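Local coordinates for protein lantibiotic dehydratase (Microbispora corallina, PDB 5EHK) that probably dehydrates serine and threonine residues of the precursor peptide in a tRNA-dependent way during biosynthesis of the lantibiotic NAI-107, at residues I606-D609 with E610-V613. Sequence-based numbering, arbitrary orientation.
Sequences IPLD and ELGV
Glu-610 sets its CG beside its own backbone N (chi1 -60°) and then runs out extended (chi2 -173°), which carries the carboxylate back to lie obliquely off the CG-CD edge of the Pro-607 ring, three residues earlier. The carboxylate carbon CD of Glu-610 lies 3.4 Å from Pro-607 CD, while OE1 and OE2 of Glu-610 both come within van der Waals range of the ring carbons CG and CD, so the group lies against the apolar edge of the ring. Its polar partners come from beyond the turn: OE1 is hydrogen-bonded to His-624, and OE2 has a long, weak ion pair with Arg-245. That same Arg-245 makes a salt bridge with OD1 of Asp-609. Shared in this way, its positive charge probably eases the repulsion between the two acids, whose Asp-609 OD1 and Glu-610 OE2 stand 4.9 Å apart.

Two successive backbone bonds close the turn that brings these side chains together. Glu-610 N donates to Pro-607 O over 3.0 Å, and Leu-611 N repeats the step to Leu-608 O, also at 3.0 Å. Leu-611 turns to the apolar side: its CD2 packs on Ile-606 CD1 at 4.2 Å, and its CD1 meets Leu-608 CD1 at 4.3 Å. Leu-652 of helix 647-656 touches both Leu-608 and Leu-611, and Ile-593 touches Ile-606 and Leu-611, so this side is buried while the acids lie nearer the surface. Paired i to i+3 bonds of this kind are characteristic of a short 3-10 turn, here linking strand 604-605, at one edge of a mixed sheet, to strand 611-615 near its other edge.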
ATOM      1  N   ILE A 606     -10.829 -38.334  -2.599  1.00 20.01           N
ATOM      2  CA  ILE A 606     -11.921 -37.359  -2.685  1.00 19.80           C
ATOM      3  C   ILE A 606     -11.607 -36.355  -3.798  1.00 17.40           C
ATOM      4  O   ILE A 606     -10.811 -35.435  -3.624  1.00 16.40           O
ATOM      5  CB  ILE A 606     -12.325 -36.728  -1.304  1.00 20.78           C
ATOM      6  CG1 ILE A 606     -13.505 -35.763  -1.421  1.00 16.85           C
ATOM      7  CG2 ILE A 606     -11.180 -36.071  -0.624  1.00 25.55           C
ATOM      8  CD1 ILE A 606     -13.640 -34.912  -0.217  1.00 18.49           C
ATOM      9  N   PRO A 607     -12.241 -36.550  -4.965  1.00 19.97           N
ATOM     10  CA  PRO A 607     -11.721 -35.961  -6.199  1.00 21.69           C
ATOM     11  C   PRO A 607     -11.828 -34.441  -6.185  1.00 18.32           C
ATOM     12  O   PRO A 607     -12.844 -33.860  -5.791  1.00 15.38           O
ATOM     13  CB  PRO A 607     -12.649 -36.539  -7.289  1.00 22.66           C
ATOM     14  CG  PRO A 607     -13.491 -37.580  -6.598  1.00 19.99           C
ATOM     15  CD  PRO A 607     -13.580 -37.117  -5.178  1.00 18.81           C
ATOM     16  N   LEU A 608     -10.757 -33.808  -6.633  1.00 19.90           N
ATOM     17  CA  LEU A 608     -10.667 -32.359  -6.696  1.00 16.49           C
ATOM     18  C   LEU A 608     -11.875 -31.687  -7.373  1.00 17.32           C
ATOM     19  O   LEU A 608     -12.387 -30.684  -6.871  1.00 16.83           O
ATOM     20  CB  LEU A 608      -9.375 -31.994  -7.415  1.00 15.90           C
ATOM     21  CG  LEU A 608      -8.985 -30.548  -7.530  1.00 13.26           C
ATOM     22  CD1 LEU A 608      -9.107 -29.976  -6.136  1.00 14.90           C
ATOM     23  CD2 LEU A 608      -7.558 -30.545  -7.979  1.00  7.90           C
ATOM     24  N   ASP A 609     -12.350 -32.244  -8.486  1.00 17.08           N
ATOM     25  CA  ASP A 609     -13.420 -31.587  -9.233  1.00 15.05           C
ATOM     26  C   ASP A 609     -14.767 -31.673  -8.539  1.00 15.78           C
ATOM     27  O   ASP A 609     -15.753 -31.181  -9.064  1.00 14.38           O
ATOM     28  CB  ASP A 609     -13.525 -32.083 -10.687  1.00 15.92           C
ATOM     29  CG  ASP A 609     -13.816 -33.593 -10.808  1.00 31.52           C
ATOM     30  OD1 ASP A 609     -14.376 -34.228  -9.869  1.00 26.05           O
ATOM     31  OD2 ASP A 609     -13.477 -34.148 -11.882  1.00 37.95           O
ATOM     32  N   GLU A 610     -14.810 -32.309  -7.372  1.00 15.90           N
ATOM     33  CA  GLU A 610     -16.044 -32.372  -6.603  1.00 14.57           C
ATOM     34  C   GLU A 610     -16.089 -31.289  -5.543  1.00 15.45           C
ATOM     35  O   GLU A 610     -17.065 -31.186  -4.791  1.00 17.24           O
ATOM     36  CB  GLU A 610     -16.226 -33.728  -5.944  1.00 14.86           C
ATOM     37  CG  GLU A 610     -16.300 -34.901  -6.893  1.00 20.10           C
ATOM     38  CD  GLU A 610     -16.656 -36.217  -6.168  1.00 30.26           C
ATOM     39  OE1 GLU A 610     -16.951 -36.179  -4.935  1.00 25.60           O
ATOM     40  OE2 GLU A 610     -16.633 -37.284  -6.834  1.00 25.31           O
ATOM     41  N   LEU A 611     -15.031 -30.485  -5.481  1.00 12.43           N
ATOM     42  CA  LEU A 611     -14.882 -29.503  -4.424  1.00 10.82           C
ATOM     43  C   LEU A 611     -15.322 -28.083  -4.827  1.00 11.31           C
ATOM     44  O   LEU A 611     -15.124 -27.668  -5.950  1.00 11.47           O
ATOM     45  CB  LEU A 611     -13.443 -29.529  -3.921  1.00 10.47           C
ATOM     46  CG  LEU A 611     -13.052 -30.881  -3.323  1.00 15.76           C
ATOM     47  CD1 LEU A 611     -11.618 -30.893  -2.761  1.00 10.40           C
ATOM     48  CD2 LEU A 611     -14.071 -31.250  -2.234  1.00 12.28           C
ATOM     49  N   GLY A 612     -15.916 -27.350  -3.889  1.00 11.58           N
ATOM     50  CA  GLY A 612     -16.352 -25.984  -4.109  1.00  8.58           C
ATOM     51  C   GLY A 612     -15.953 -25.066  -2.959  1.00 11.57           C
ATOM     52  O   GLY A 612     -15.486 -25.521  -1.906  1.00 13.70           O
ATOM     53  N   VAL A 613     -16.062 -23.761  -3.172  1.00  9.00           N
ATOM     54  CA  VAL A 613     -15.714 -22.809  -2.133  1.00  7.89           C
ATOM     55  C   VAL A 613     -16.893 -21.845  -1.946  1.00 10.60           C
ATOM     56  O   VAL A 613     -17.427 -21.315  -2.926  1.00 10.74           O
ATOM     57  CB  VAL A 613     -14.425 -22.038  -2.485  1.00  8.44           C
ATOM     58  CG1 VAL A 613     -13.945 -21.220  -1.298  1.00 10.89           C
ATOM     59  CG2 VAL A 613     -13.324 -22.979  -2.936  1.00  6.59           C
TER